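Local coordinates for protein cyclodipeptide synthase, BtCDPS (Bacillus thermoamylovorans, PDB 6ZTU) that probably joins two amino acids, taken from aminoacyl-tRNAs as in other cyclodipeptide synthases, into a cyclic dipeptide by aminoacyl transfer, at residues L31-F36 with V61-D66; A68-E73 with A173-L178; S196-H201 with Q223-L228. All blocks are in the same frame, centred on the assembly; numbering follows the deposited sequence.

Interaction 1: L31-F36 with V61-D66; sequences LGISPF and VLLAGD. With 0RE ((2S)-hexane-1,2-diol), chain B.
Leu31 and Gly32 run parallel beside Val61 and Leu62 as neighbouring strands, and the Leu62 amide grips Leu31 O (N to O 2.9 Å) while Leu62 O receives the amide of Ile33 (O to N 3.0 Å). This is the crossover pairing of a beta-alpha-beta unit, strand 28-32, helix 42-55 and strand 58-63, in the Rossmann-like sheet expected of a HUP-clan protein. Past Leu62 the two segments diverge, and one water bridges the gap, donating a hydrogen bond to Ile33 O and accepting one from Ala64 N. Ile33 fills the side under helices 42-55 and 79-103: its CG1, anti to the carbonyl carbon (chi1 -50°), meets Val61 CG1 at 3.7 Å, and its CB lies equally close to Leu63 CD2. The Ile33 and Leu63 side chains lie alongside each other, pointing the same way, whereas Val61 slants across Ile33. The other side of the pair lines the pocket of the bound hexanediol. Gly32 CA lets the diol come close, with C03 4.0 Å away, and the tail carbon C08 sits 3.4 Å from Leu63 C, beside the branched end of Leu62. Farther on, where both segments have become loop, the contact closes on the Pro35 ring, whose CG presses against Ala64 CB at 3.5 Å.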
ATOM      1  N   LEU A  31      -2.775   5.598  -4.591  1.00 22.27           N
ATOM      2  CA  LEU A  31      -3.641   5.418  -3.427  1.00 22.55           C
ATOM      3  C   LEU A  31      -3.604   3.950  -3.028  1.00 21.90           C
ATOM      4  O   LEU A  31      -4.044   3.093  -3.788  1.00 22.40           O
ATOM      5  CB  LEU A  31      -5.065   5.865  -3.752  1.00 22.49           C
ATOM      6  CG  LEU A  31      -5.229   7.364  -3.987  1.00 23.10           C
ATOM      7  CD1 LEU A  31      -6.600   7.635  -4.600  1.00 24.87           C
ATOM      8  CD2 LEU A  31      -5.070   8.117  -2.662  1.00 24.05           C
ATOM      9  N   GLY A  32      -3.053   3.657  -1.850  1.00 22.78           N
ATOM     10  CA  GLY A  32      -2.988   2.278  -1.400  1.00 24.49           C
ATOM     11  C   GLY A  32      -4.263   1.868  -0.691  1.00 24.96           C
ATOM     12  O   GLY A  32      -4.645   2.491   0.301  1.00 24.38           O
ATOM     13  N   ILE A  33      -4.949   0.844  -1.202  1.00 23.22           N
ATOM     14  CA  ILE A  33      -6.212   0.371  -0.638  1.00 24.26           C
ATOM     15  C   ILE A  33      -5.936  -0.981  -0.002  1.00 26.94           C
ATOM     16  O   ILE A  33      -5.616  -1.949  -0.700  1.00 26.06           O
ATOM     17  CB  ILE A  33      -7.315   0.263  -1.699  1.00 26.55           C
ATOM     18  CG1 ILE A  33      -7.427   1.553  -2.518  1.00 28.32           C
ATOM     19  CG2 ILE A  33      -8.647  -0.113  -1.043  1.00 27.57           C
ATOM     20  CD1 ILE A  33      -7.666   2.800  -1.689  1.00 29.19           C
ATOM     21  N   SER A  34      -6.041  -1.044   1.311  1.00 26.24           N
ATOM     22  CA  SER A  34      -5.653  -2.228   2.066  1.00 31.31           C
ATOM     23  C   SER A  34      -6.822  -3.207   2.142  1.00 30.82           C
ATOM     24  O   SER A  34      -7.944  -2.790   2.435  1.00 31.60           O
ATOM     25  CB  SER A  34      -5.199  -1.830   3.474  1.00 29.46           C
ATOM     26  OG  SER A  34      -4.471  -2.878   4.075  1.00 42.80           O
ATOM     27  N   PRO A  35      -6.601  -4.498   1.884  1.00 28.94           N
ATOM     28  CA  PRO A  35      -7.703  -5.463   1.930  1.00 27.87           C
ATOM     29  C   PRO A  35      -8.061  -5.870   3.353  1.00 28.59           C
ATOM     30  O   PRO A  35      -7.212  -5.924   4.244  1.00 32.64           O
ATOM     31  CB  PRO A  35      -7.147  -6.658   1.143  1.00 33.19           C
ATOM     32  CG  PRO A  35      -5.676  -6.614   1.431  1.00 33.97           C
ATOM     33  CD  PRO A  35      -5.336  -5.129   1.471  1.00 29.88           C
ATOM     34  N   PHE A  36      -9.350  -6.171   3.546  1.00 31.19           N
ATOM     35  CA  PHE A  36      -9.876  -6.630   4.837  1.00 31.95           C
ATOM     36  C   PHE A  36      -9.635  -5.588   5.924  1.00 34.67           C
ATOM     37  O   PHE A  36      -9.272  -5.902   7.061  1.00 39.00           O
ATOM     38  CB  PHE A  36      -9.287  -7.989   5.213  1.00 32.04           C
ATOM     39  CG  PHE A  36      -9.199  -8.926   4.051  1.00 33.94           C
ATOM     40  CD1 PHE A  36     -10.344  -9.283   3.357  1.00 39.66           C
ATOM     41  CD2 PHE A  36      -7.981  -9.421   3.623  1.00 33.43           C
ATOM     42  CE1 PHE A  36     -10.275 -10.132   2.271  1.00 40.10           C
ATOM     43  CE2 PHE A  36      -7.907 -10.280   2.534  1.00 35.13           C
ATOM     44  CZ  PHE A  36      -9.057 -10.628   1.859  1.00 37.70           C
ATOM     45  N   VAL A  61      -4.749   3.931  -8.470  1.00 23.45           N
ATOM     46  CA  VAL A  61      -5.189   3.175  -7.296  1.00 24.51           C
ATOM     47  C   VAL A  61      -4.465   1.833  -7.287  1.00 24.18           C
ATOM     48  O   VAL A  61      -4.459   1.118  -8.297  1.00 25.00           O
ATOM     49  CB  VAL A  61      -6.718   2.978  -7.316  1.00 25.27           C
ATOM     50  CG1 VAL A  61      -7.171   2.023  -6.226  1.00 25.89           C
ATOM     51  CG2 VAL A  61      -7.419   4.320  -7.184  1.00 28.34           C
ATOM     52  N   LEU A  62      -3.867   1.480  -6.145  1.00 20.92           N
ATOM     53  CA  LEU A  62      -3.193   0.196  -5.969  1.00 20.06           C
ATOM     54  C   LEU A  62      -4.017  -0.689  -5.042  1.00 22.44           C
ATOM     55  O   LEU A  62      -4.279  -0.311  -3.895  1.00 23.40           O
ATOM     56  CB  LEU A  62      -1.793   0.382  -5.380  1.00 21.37           C
ATOM     57  CG  LEU A  62      -0.967  -0.909  -5.275  1.00 22.59           C
ATOM     58  CD1 LEU A  62      -0.552  -1.427  -6.669  1.00 25.24           C
ATOM     59  CD2 LEU A  62       0.254  -0.678  -4.376  1.00 23.39           C
ATOM     60  N   LEU A  63      -4.385  -1.869  -5.529  1.00 21.83           N
ATOM     61  CA  LEU A  63      -5.112  -2.880  -4.773  1.00 23.04           C
ATOM     62  C   LEU A  63      -4.206  -4.066  -4.474  1.00 21.86           C
ATOM     63  O   LEU A  63      -3.156  -4.249  -5.087  1.00 22.42           O
ATOM     64  CB  LEU A  63      -6.336  -3.364  -5.556  1.00 25.25           C
ATOM     65  CG  LEU A  63      -7.274  -2.294  -6.100  1.00 22.74           C
ATOM     66  CD1 LEU A  63      -8.466  -2.967  -6.795  1.00 25.75           C
ATOM     67  CD2 LEU A  63      -7.746  -1.376  -4.990  1.00 26.25           C
ATOM     68  N   ALA A  64      -4.648  -4.911  -3.544  1.00 24.17           N
ATOM     69  CA  ALA A  64      -3.840  -6.059  -3.153  1.00 22.51           C
ATOM     70  C   ALA A  64      -3.821  -7.129  -4.239  1.00 25.55           C
ATOM     71  O   ALA A  64      -4.834  -7.393  -4.896  1.00 28.93           O
ATOM     72  CB  ALA A  64      -4.369  -6.656  -1.848  1.00 26.62           C
ATOM     73  N   GLY A  65      -2.656  -7.748  -4.407  1.00 23.70           N
ATOM     74  CA  GLY A  65      -2.457  -8.842  -5.332  1.00 25.11           C
ATOM     75  C   GLY A  65      -2.672 -10.191  -4.669  1.00 26.94           C
ATOM     76  O   GLY A  65      -3.293 -10.298  -3.611  1.00 27.23           O
ATOM     77  N   ASP A  66      -2.107 -11.230  -5.302  1.00 27.74           N
ATOM     78  CA  ASP A  66      -2.425 -12.615  -4.946  1.00 29.95           C
ATOM     79  C   ASP A  66      -2.118 -12.914  -3.488  1.00 32.46           C
ATOM     80  O   ASP A  66      -2.839 -13.680  -2.838  1.00 29.18           O
ATOM     81  CB  ASP A  66      -1.641 -13.581  -5.829  1.00 27.90           C
ATOM     82  CG  ASP A  66      -1.895 -13.364  -7.306  1.00 37.73           C
ATOM     83  OD1 ASP A  66      -2.998 -12.904  -7.660  1.00 38.33           O
ATOM     84  OD2 ASP A  66      -0.994 -13.676  -8.108  1.00 38.33           O
TER
HETATM   85  O01 0RE B 301      -0.051  -1.418   2.761  1.00 43.67           O
HETATM   86  C02 0RE B 301      -1.079  -0.479   2.720  1.00 43.91           C
HETATM   87  C03 0RE B 301      -1.000   0.271   1.394  1.00 36.16           C
HETATM   88  O04 0RE B 301       0.002   1.249   1.468  1.00 39.28           O
HETATM   89  C05 0RE B 301      -0.698  -0.729   0.285  1.00 38.04           C
HETATM   90  C06 0RE B 301      -1.817  -1.766   0.202  1.00 36.67           C
HETATM   91  C07 0RE B 301      -1.409  -2.827  -0.814  1.00 37.19           C
HETATM   92  C08 0RE B 301      -2.363  -2.692  -1.987  1.00 31.68           C
HETATM   93  O   HOH W   1      -7.040  -4.043  -1.991  1.00 26.90           O

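Interaction 2: A68-E73 with A173-L178; sequences AKNLLE and AVKYVL
Leu71 lays CD1 almost squarely over the Tyr176 ring, a CH-pi contact with the methyl 3.9 Å from the ring centroid and only 5° off its normal. With CG anti to the carbonyl carbon (chi1 -57°), the branched end of Leu71 reaches across to helix 167-191, and CD2 touches both Ala173 CB (3.9 Å) and Tyr176 CB. The remaining apolar contact is at Ala68, whose CA comes within 3.7 Å of Tyr176 CD1, with its methyl near CE1 of the same ring. Helix 68-74 thus packs nearly antiparallel against the long helix 167-191, the short segments crossing at -155° with axes 7.5 Å apart at their closest; small Ala68 and Ala173 fit this close spacing. Beyond the helix pair, Phe113 meets the Tyr176 ring edge-to-face, and the same tyrosine belongs to the hexanediol pocket. Polar groups gather along one margin. Asn70 ND2 lies against the aliphatic part of Lys175, 3.5 Å from CD, and gives a hydrogen bond to the backbone O of His172. Within helix 68-74, Lys69 NZ forms a salt bridge with Glu73 OE1 (3.0 Å), approaching from above the carboxylate plane; that oxygen also bonds His172 NE2, linking the helices a second time.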
ATOM      1  N   ALA A  68      -2.635 -11.460  -0.914  1.00 26.63           N
ATOM      2  CA  ALA A  68      -3.618 -11.076   0.090  1.00 26.85           C
ATOM      3  C   ALA A  68      -4.235 -12.303   0.750  1.00 29.92           C
ATOM      4  O   ALA A  68      -4.649 -12.235   1.912  1.00 30.71           O
ATOM      5  CB  ALA A  68      -4.706 -10.207  -0.531  1.00 30.86           C
ATOM      6  N   LYS A  69      -4.294 -13.435   0.033  1.00 31.23           N
ATOM      7  CA  LYS A  69      -4.816 -14.659   0.642  1.00 31.66           C
ATOM      8  C   LYS A  69      -3.955 -15.118   1.816  1.00 30.67           C
ATOM      9  O   LYS A  69      -4.475 -15.723   2.763  1.00 32.12           O
ATOM     10  CB  LYS A  69      -4.939 -15.766  -0.412  1.00 30.43           C
ATOM     11  CG  LYS A  69      -3.642 -16.427  -0.832  1.00 34.23           C
ATOM     12  CD  LYS A  69      -3.896 -17.456  -1.937  1.00 40.12           C
ATOM     13  CE  LYS A  69      -2.985 -18.675  -1.805  1.00 44.24           C
ATOM     14  NZ  LYS A  69      -1.756 -18.420  -0.987  1.00 45.96           N
ATOM     15  N   ASN A  70      -2.652 -14.818   1.791  1.00 29.10           N
ATOM     16  CA  ASN A  70      -1.766 -15.224   2.883  1.00 31.80           C
ATOM     17  C   ASN A  70      -2.191 -14.619   4.206  1.00 33.82           C
ATOM     18  O   ASN A  70      -2.008 -15.243   5.262  1.00 32.77           O
ATOM     19  CB  ASN A  70      -0.320 -14.821   2.589  1.00 30.02           C
ATOM     20  CG  ASN A  70       0.265 -15.578   1.433  1.00 29.76           C
ATOM     21  OD1 ASN A  70      -0.406 -15.777   0.418  1.00 36.17           O
ATOM     22  ND2 ASN A  70       1.516 -16.016   1.566  1.00 29.71           N
ATOM     23  N   LEU A  71      -2.740 -13.399   4.173  1.00 30.22           N
ATOM     24  CA  LEU A  71      -3.182 -12.749   5.398  1.00 31.51           C
ATOM     25  C   LEU A  71      -4.313 -13.536   6.041  1.00 36.45           C
ATOM     26  O   LEU A  71      -4.385 -13.648   7.268  1.00 37.33           O
ATOM     27  CB  LEU A  71      -3.625 -11.312   5.107  1.00 28.31           C
ATOM     28  CG  LEU A  71      -2.594 -10.386   4.450  1.00 27.80           C
ATOM     29  CD1 LEU A  71      -3.212  -9.021   4.244  1.00 27.88           C
ATOM     30  CD2 LEU A  71      -1.317 -10.277   5.289  1.00 31.21           C
ATOM     31  N   LEU A  72      -5.200 -14.098   5.221  1.00 35.01           N
ATOM     32  CA  LEU A  72      -6.281 -14.923   5.752  1.00 37.44           C
ATOM     33  C   LEU A  72      -5.788 -16.323   6.108  1.00 35.85           C
ATOM     34  O   LEU A  72      -6.127 -16.845   7.174  1.00 42.19           O
ATOM     35  CB  LEU A  72      -7.432 -14.977   4.743  1.00 33.33           C
ATOM     36  CG  LEU A  72      -8.041 -13.635   4.299  1.00 36.66           C
ATOM     37  CD1 LEU A  72      -9.095 -13.841   3.212  1.00 39.97           C
ATOM     38  CD2 LEU A  72      -8.628 -12.857   5.469  1.00 37.14           C
ATOM     39  N   GLU A  73      -4.958 -16.927   5.252  1.00 33.61           N
ATOM     40  CA  GLU A  73      -4.425 -18.257   5.534  1.00 34.46           C
ATOM     41  C   GLU A  73      -3.657 -18.286   6.848  1.00 43.10           C
ATOM     42  O   GLU A  73      -3.638 -19.309   7.542  1.00 39.93           O
ATOM     43  CB  GLU A  73      -3.527 -18.714   4.388  1.00 35.83           C
ATOM     44  CG  GLU A  73      -4.284 -18.953   3.095  1.00 34.21           C
ATOM     45  CD  GLU A  73      -3.378 -19.336   1.964  1.00 38.20           C
ATOM     46  OE1 GLU A  73      -2.206 -18.907   1.952  1.00 36.57           O
ATOM     47  OE2 GLU A  73      -3.835 -20.078   1.076  1.00 39.85           O
ATOM     48  N   ALA A 173       2.531 -14.578   6.156  1.00 28.09           N
ATOM     49  CA  ALA A 173       1.995 -13.269   5.806  1.00 26.14           C
ATOM     50  C   ALA A 173       3.061 -12.298   5.295  1.00 26.38           C
ATOM     51  O   ALA A 173       2.710 -11.320   4.626  1.00 25.37           O
ATOM     52  CB  ALA A 173       1.289 -12.655   7.007  1.00 28.29           C
ATOM     53  N   VAL A 174       4.344 -12.514   5.600  1.00 24.47           N
ATOM     54  CA  VAL A 174       5.344 -11.558   5.118  1.00 22.29           C
ATOM     55  C   VAL A 174       5.500 -11.654   3.602  1.00 23.47           C
ATOM     56  O   VAL A 174       6.039 -10.731   2.973  1.00 25.67           O
ATOM     57  CB  VAL A 174       6.689 -11.739   5.860  1.00 24.84           C
ATOM     58  CG1 VAL A 174       7.511 -12.864   5.256  1.00 25.14           C
ATOM     59  CG2 VAL A 174       7.495 -10.419   5.874  1.00 25.21           C
ATOM     60  N   LYS A 175       5.017 -12.734   2.982  1.00 25.24           N
ATOM     61  CA  LYS A 175       5.012 -12.779   1.524  1.00 25.79           C
ATOM     62  C   LYS A 175       4.181 -11.642   0.945  1.00 22.72           C
ATOM     63  O   LYS A 175       4.509 -11.113  -0.128  1.00 23.46           O
ATOM     64  CB  LYS A 175       4.504 -14.142   1.049  1.00 28.50           C
ATOM     65  CG  LYS A 175       5.502 -15.251   1.341  1.00 35.79           C
ATOM     66  CD  LYS A 175       4.908 -16.624   1.106  1.00 44.77           C
ATOM     67  CE  LYS A 175       5.887 -17.696   1.548  1.00 48.95           C
ATOM     68  NZ  LYS A 175       7.229 -17.443   0.948  1.00 49.85           N
ATOM     69  N   TYR A 176       3.104 -11.262   1.635  1.00 21.64           N
ATOM     70  CA  TYR A 176       2.320 -10.090   1.260  1.00 22.94           C
ATOM     71  C   TYR A 176       3.159  -8.818   1.347  1.00 23.84           C
ATOM     72  O   TYR A 176       3.164  -7.988   0.426  1.00 21.75           O
ATOM     73  CB  TYR A 176       1.096 -10.001   2.173  1.00 22.38           C
ATOM     74  CG  TYR A 176       0.221  -8.792   1.957  1.00 23.17           C
ATOM     75  CD1 TYR A 176      -0.824  -8.818   1.048  1.00 24.09           C
ATOM     76  CD2 TYR A 176       0.422  -7.633   2.685  1.00 26.66           C
ATOM     77  CE1 TYR A 176      -1.620  -7.710   0.843  1.00 25.14           C
ATOM     78  CE2 TYR A 176      -0.368  -6.530   2.488  1.00 29.28           C
ATOM     79  CZ  TYR A 176      -1.388  -6.574   1.566  1.00 29.40           C
ATOM     80  OH  TYR A 176      -2.182  -5.472   1.380  1.00 38.07           O
ATOM     81  N   VAL A 177       3.845  -8.639   2.472  1.00 21.17           N
ATOM     82  CA  VAL A 177       4.685  -7.456   2.686  1.00 19.29           C
ATOM     83  C   VAL A 177       5.726  -7.339   1.581  1.00 22.05           C
ATOM     84  O   VAL A 177       5.921  -6.268   0.986  1.00 20.04           O
ATOM     85  CB  VAL A 177       5.349  -7.533   4.072  1.00 19.76           C
ATOM     86  CG1 VAL A 177       6.373  -6.410   4.248  1.00 20.10           C
ATOM     87  CG2 VAL A 177       4.303  -7.450   5.166  1.00 20.19           C
ATOM     88  N   LEU A 178       6.428  -8.440   1.298  1.00 18.95           N
ATOM     89  CA  LEU A 178       7.507  -8.371   0.322  1.00 19.69           C
ATOM     90  C   LEU A 178       6.973  -8.064  -1.071  1.00 21.85           C
ATOM     91  O   LEU A 178       7.629  -7.349  -1.837  1.00 20.75           O
ATOM     92  CB  LEU A 178       8.311  -9.674   0.325  1.00 21.20           C
ATOM     93  CG  LEU A 178       8.926 -10.035   1.688  1.00 20.60           C
ATOM     94  CD1 LEU A 178       9.706 -11.350   1.625  1.00 26.66           C
ATOM     95  CD2 LEU A 178       9.813  -8.914   2.229  1.00 25.22           C
TER

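Interaction 3: S196-H201 with Q223-L228; sequences SVLAYH and QGYIIL. With 0RE ((2S)-hexane-1,2-diol), chain B.
Ala199 CB rests 3.6 Å from Ile226 CG1 and 3.8 Å from Leu228 CD1, on one tightly packed face of two parallel strands that form a beta-alpha-beta unit with helix 205-211. Five backbone hydrogen bonds join strand 196-200 to strand 223-229, which lies next to the antiparallel edge strand 11-14 of the Rossmann-like sheet. Ile226 CG1 takes the crowded position between its backbone N and carbonyl carbon (chi1 60°), which carries CD1 to Val197 CG2 as well as to the Ala199 methyl. Val197 CG1 lies over the backbone of Gly224, 3.9 Å from its CA. The opposite face, with Leu198, Tyr200 and Tyr225, is well packed too; of these, Tyr200 belongs to the hexanediol pocket. Leu198 CD2 stands 4.1 Å from Tyr225 CD1. Tyr225 OH lies at the edge of the Tyr200 ring, 3.4 Å from Tyr200 CB, and is hydrogen-bonded to Arg202 O. One water joins Ser196 OG, also hydrogen-bonded to His28 ND1, to Gln223 NE2, while Gln223 OE1 takes the Ala188 amide. The C-terminal end is looser: Ile227 and His201 are partly exposed, and a water spans His201 O and Leu228 O. The Tyr200 ring is sandwiched between His201 ND1 and the diol, whose C02 (3.5 Å from Tyr200 CE1) and C03, with hydroxyl O04 close by, make a mainly van der Waals contact; the diol is hydrogen-bonded to Glu180 OE1.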
ATOM      1  N   SER A 196       6.276  10.234  -7.733  1.00 21.24           N
ATOM      2  CA  SER A 196       4.987   9.840  -7.172  1.00 20.91           C
ATOM      3  C   SER A 196       5.084   9.799  -5.654  1.00 18.86           C
ATOM      4  O   SER A 196       6.167   9.614  -5.105  1.00 21.41           O
ATOM      5  CB  SER A 196       4.555   8.459  -7.682  1.00 24.36           C
ATOM      6  OG  SER A 196       3.346   8.037  -7.074  1.00 23.62           O
ATOM      7  N   VAL A 197       3.947   9.973  -4.988  1.00 22.98           N
ATOM      8  CA  VAL A 197       3.840   9.636  -3.571  1.00 21.71           C
ATOM      9  C   VAL A 197       2.828   8.506  -3.438  1.00 23.79           C
ATOM     10  O   VAL A 197       1.735   8.576  -4.007  1.00 23.66           O
ATOM     11  CB  VAL A 197       3.429  10.831  -2.685  1.00 22.75           C
ATOM     12  CG1 VAL A 197       4.595  11.795  -2.493  1.00 23.73           C
ATOM     13  CG2 VAL A 197       2.226  11.566  -3.252  1.00 25.93           C
ATOM     14  N   LEU A 198       3.191   7.473  -2.676  1.00 20.68           N
ATOM     15  CA  LEU A 198       2.207   6.513  -2.192  1.00 20.46           C
ATOM     16  C   LEU A 198       1.522   7.106  -0.968  1.00 21.62           C
ATOM     17  O   LEU A 198       2.190   7.667  -0.097  1.00 23.00           O
ATOM     18  CB  LEU A 198       2.891   5.193  -1.837  1.00 19.68           C
ATOM     19  CG  LEU A 198       2.075   4.134  -1.087  1.00 21.63           C
ATOM     20  CD1 LEU A 198       0.945   3.622  -1.986  1.00 24.52           C
ATOM     21  CD2 LEU A 198       2.996   2.990  -0.658  1.00 22.00           C
ATOM     22  N   ALA A 199       0.191   7.014  -0.912  1.00 20.91           N
ATOM     23  CA  ALA A 199      -0.581   7.688   0.130  1.00 21.89           C
ATOM     24  C   ALA A 199      -1.383   6.678   0.930  1.00 23.98           C
ATOM     25  O   ALA A 199      -2.064   5.824   0.361  1.00 23.20           O
ATOM     26  CB  ALA A 199      -1.522   8.742  -0.467  1.00 22.10           C
ATOM     27  N   TYR A 200      -1.322   6.802   2.249  1.00 22.27           N
ATOM     28  CA  TYR A 200      -1.968   5.866   3.150  1.00 21.68           C
ATOM     29  C   TYR A 200      -2.263   6.622   4.434  1.00 23.66           C
ATOM     30  O   TYR A 200      -1.771   7.728   4.637  1.00 24.32           O
ATOM     31  CB  TYR A 200      -1.086   4.641   3.401  1.00 22.20           C
ATOM     32  CG  TYR A 200      -1.810   3.464   3.999  1.00 25.08           C
ATOM     33  CD1 TYR A 200      -2.825   2.828   3.306  1.00 24.29           C
ATOM     34  CD2 TYR A 200      -1.456   2.978   5.255  1.00 26.08           C
ATOM     35  CE1 TYR A 200      -3.494   1.748   3.857  1.00 24.62           C
ATOM     36  CE2 TYR A 200      -2.111   1.898   5.809  1.00 28.00           C
ATOM     37  CZ  TYR A 200      -3.126   1.283   5.104  1.00 29.14           C
ATOM     38  OH  TYR A 200      -3.783   0.200   5.656  1.00 33.31           O
ATOM     39  N   HIS A 201      -3.087   6.035   5.299  1.00 23.97           N
ATOM     40  CA  HIS A 201      -3.545   6.766   6.480  1.00 27.20           C
ATOM     41  C   HIS A 201      -2.768   6.417   7.746  1.00 28.08           C
ATOM     42  O   HIS A 201      -3.107   6.913   8.830  1.00 29.55           O
ATOM     43  CB  HIS A 201      -5.038   6.519   6.699  1.00 28.01           C
ATOM     44  CG  HIS A 201      -5.362   5.088   6.959  1.00 30.33           C
ATOM     45  ND1 HIS A 201      -5.384   4.145   5.955  1.00 27.32           N
ATOM     46  CD2 HIS A 201      -5.635   4.428   8.108  1.00 29.74           C
ATOM     47  CE1 HIS A 201      -5.685   2.966   6.474  1.00 30.57           C
ATOM     48  NE2 HIS A 201      -5.840   3.111   7.778  1.00 30.80           N
ATOM     49  N   GLN A 223      10.536   8.912  -5.445  1.00 22.46           N
ATOM     50  CA  GLN A 223       9.459   8.239  -4.731  1.00 21.36           C
ATOM     51  C   GLN A 223       9.296   8.865  -3.350  1.00 21.25           C
ATOM     52  O   GLN A 223      10.286   9.071  -2.646  1.00 22.91           O
ATOM     53  CB  GLN A 223       9.760   6.739  -4.608  1.00 23.28           C
ATOM     54  CG  GLN A 223       8.604   5.932  -4.011  1.00 21.86           C
ATOM     55  CD  GLN A 223       7.407   5.872  -4.946  1.00 24.45           C
ATOM     56  OE1 GLN A 223       7.524   6.158  -6.139  1.00 24.35           O
ATOM     57  NE2 GLN A 223       6.252   5.503  -4.410  1.00 21.53           N
ATOM     58  N   GLY A 224       8.045   9.159  -2.973  1.00 20.98           N
ATOM     59  CA  GLY A 224       7.734   9.635  -1.640  1.00 21.39           C
ATOM     60  C   GLY A 224       6.608   8.832  -1.016  1.00 21.54           C
ATOM     61  O   GLY A 224       5.958   8.008  -1.665  1.00 21.86           O
ATOM     62  N   TYR A 225       6.377   9.098   0.270  1.00 19.91           N
ATOM     63  CA  TYR A 225       5.302   8.486   1.040  1.00 20.54           C
ATOM     64  C   TYR A 225       4.618   9.575   1.841  1.00 23.04           C
ATOM     65  O   TYR A 225       5.301  10.391   2.467  1.00 23.86           O
ATOM     66  CB  TYR A 225       5.850   7.410   1.990  1.00 21.70           C
ATOM     67  CG  TYR A 225       4.788   6.668   2.787  1.00 21.08           C
ATOM     68  CD1 TYR A 225       4.244   5.480   2.308  1.00 24.34           C
ATOM     69  CD2 TYR A 225       4.343   7.146   4.028  1.00 22.13           C
ATOM     70  CE1 TYR A 225       3.268   4.789   3.040  1.00 23.08           C
ATOM     71  CE2 TYR A 225       3.366   6.454   4.767  1.00 22.63           C
ATOM     72  CZ  TYR A 225       2.849   5.273   4.269  1.00 23.96           C
ATOM     73  OH  TYR A 225       1.884   4.576   4.991  1.00 23.05           O
ATOM     74  N   ILE A 226       3.287   9.604   1.832  1.00 22.66           N
ATOM     75  CA  ILE A 226       2.558  10.589   2.625  1.00 20.71           C
ATOM     76  C   ILE A 226       1.492   9.906   3.460  1.00 23.14           C
ATOM     77  O   ILE A 226       0.848   8.950   3.020  1.00 21.37           O
ATOM     78  CB  ILE A 226       1.925  11.708   1.763  1.00 21.92           C
ATOM     79  CG1 ILE A 226       0.924  11.143   0.742  1.00 24.43           C
ATOM     80  CG2 ILE A 226       3.009  12.557   1.115  1.00 22.03           C
ATOM     81  CD1 ILE A 226       0.207  12.211  -0.028  1.00 26.10           C
ATOM     82  N   ILE A 227       1.286  10.433   4.665  1.00 22.86           N
ATOM     83  CA  ILE A 227       0.179  10.043   5.523  1.00 25.01           C
ATOM     84  C   ILE A 227      -0.971  11.004   5.277  1.00 23.44           C
ATOM     85  O   ILE A 227      -0.786  12.226   5.320  1.00 27.34           O
ATOM     86  CB  ILE A 227       0.588  10.074   7.006  1.00 23.58           C
ATOM     87  CG1 ILE A 227       1.758   9.141   7.285  1.00 27.23           C
ATOM     88  CG2 ILE A 227      -0.612   9.727   7.895  1.00 26.01           C
ATOM     89  CD1 ILE A 227       2.442   9.456   8.621  1.00 32.67           C
ATOM     90  N   LEU A 228      -2.151  10.459   5.017  1.00 24.80           N
ATOM     91  CA  LEU A 228      -3.363  11.252   4.864  1.00 23.28           C
ATOM     92  C   LEU A 228      -4.119  11.247   6.184  1.00 27.21           C
ATOM     93  O   LEU A 228      -4.564  10.189   6.647  1.00 29.25           O
ATOM     94  CB  LEU A 228      -4.247  10.694   3.754  1.00 24.78           C
ATOM     95  CG  LEU A 228      -3.574  10.516   2.399  1.00 25.49           C
ATOM     96  CD1 LEU A 228      -4.590   9.950   1.424  1.00 27.43           C
ATOM     97  CD2 LEU A 228      -3.018  11.846   1.918  1.00 26.62           C
TER
HETATM   98  O01 0RE B 301      -0.051  -1.418   2.761  1.00 43.67           O
HETATM   99  C02 0RE B 301      -1.079  -0.479   2.720  1.00 43.91           C
HETATM  100  C03 0RE B 301      -1.000   0.271   1.394  1.00 36.16           C
HETATM  101  O04 0RE B 301       0.002   1.249   1.468  1.00 39.28           O
HETATM  102  C05 0RE B 301      -0.698  -0.729   0.285  1.00 38.04           C
HETATM  103  C06 0RE B 301      -1.817  -1.766   0.202  1.00 36.67           C
HETATM  104  C07 0RE B 301      -1.409  -2.827  -0.814  1.00 37.19           C
HETATM  105  C08 0RE B 301      -2.363  -2.692  -1.987  1.00 31.68           C
HETATM  106  O   HOH W   2       3.862   5.609  -6.266  1.00 25.87           O
HETATM  107  O   HOH W   3      -4.778   9.020   9.514  1.00 40.71           O

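From the N terminus, interaction 1 comes first, closing the short loop through helix 42-55 between strands 28-32 and 58-63. The chain runs straight on into helix 68-74, where interaction 2 opens; it closes about a hundred mostly helical residues later, on helix 167-191. That helix leads into strand 196-200, and interaction 3 closes a second short crossover through helix 205-211. The three loops follow in series, neither nesting nor crossing. In space, Pro35 and Ala64 touch Tyr176, joining interactions 1 and 2, while strands 28-32 and 196-200 are sheet neighbours, joining 1 and 3. Interactions 2 and 3 do not touch, but all three contribute residues around the hexanediol.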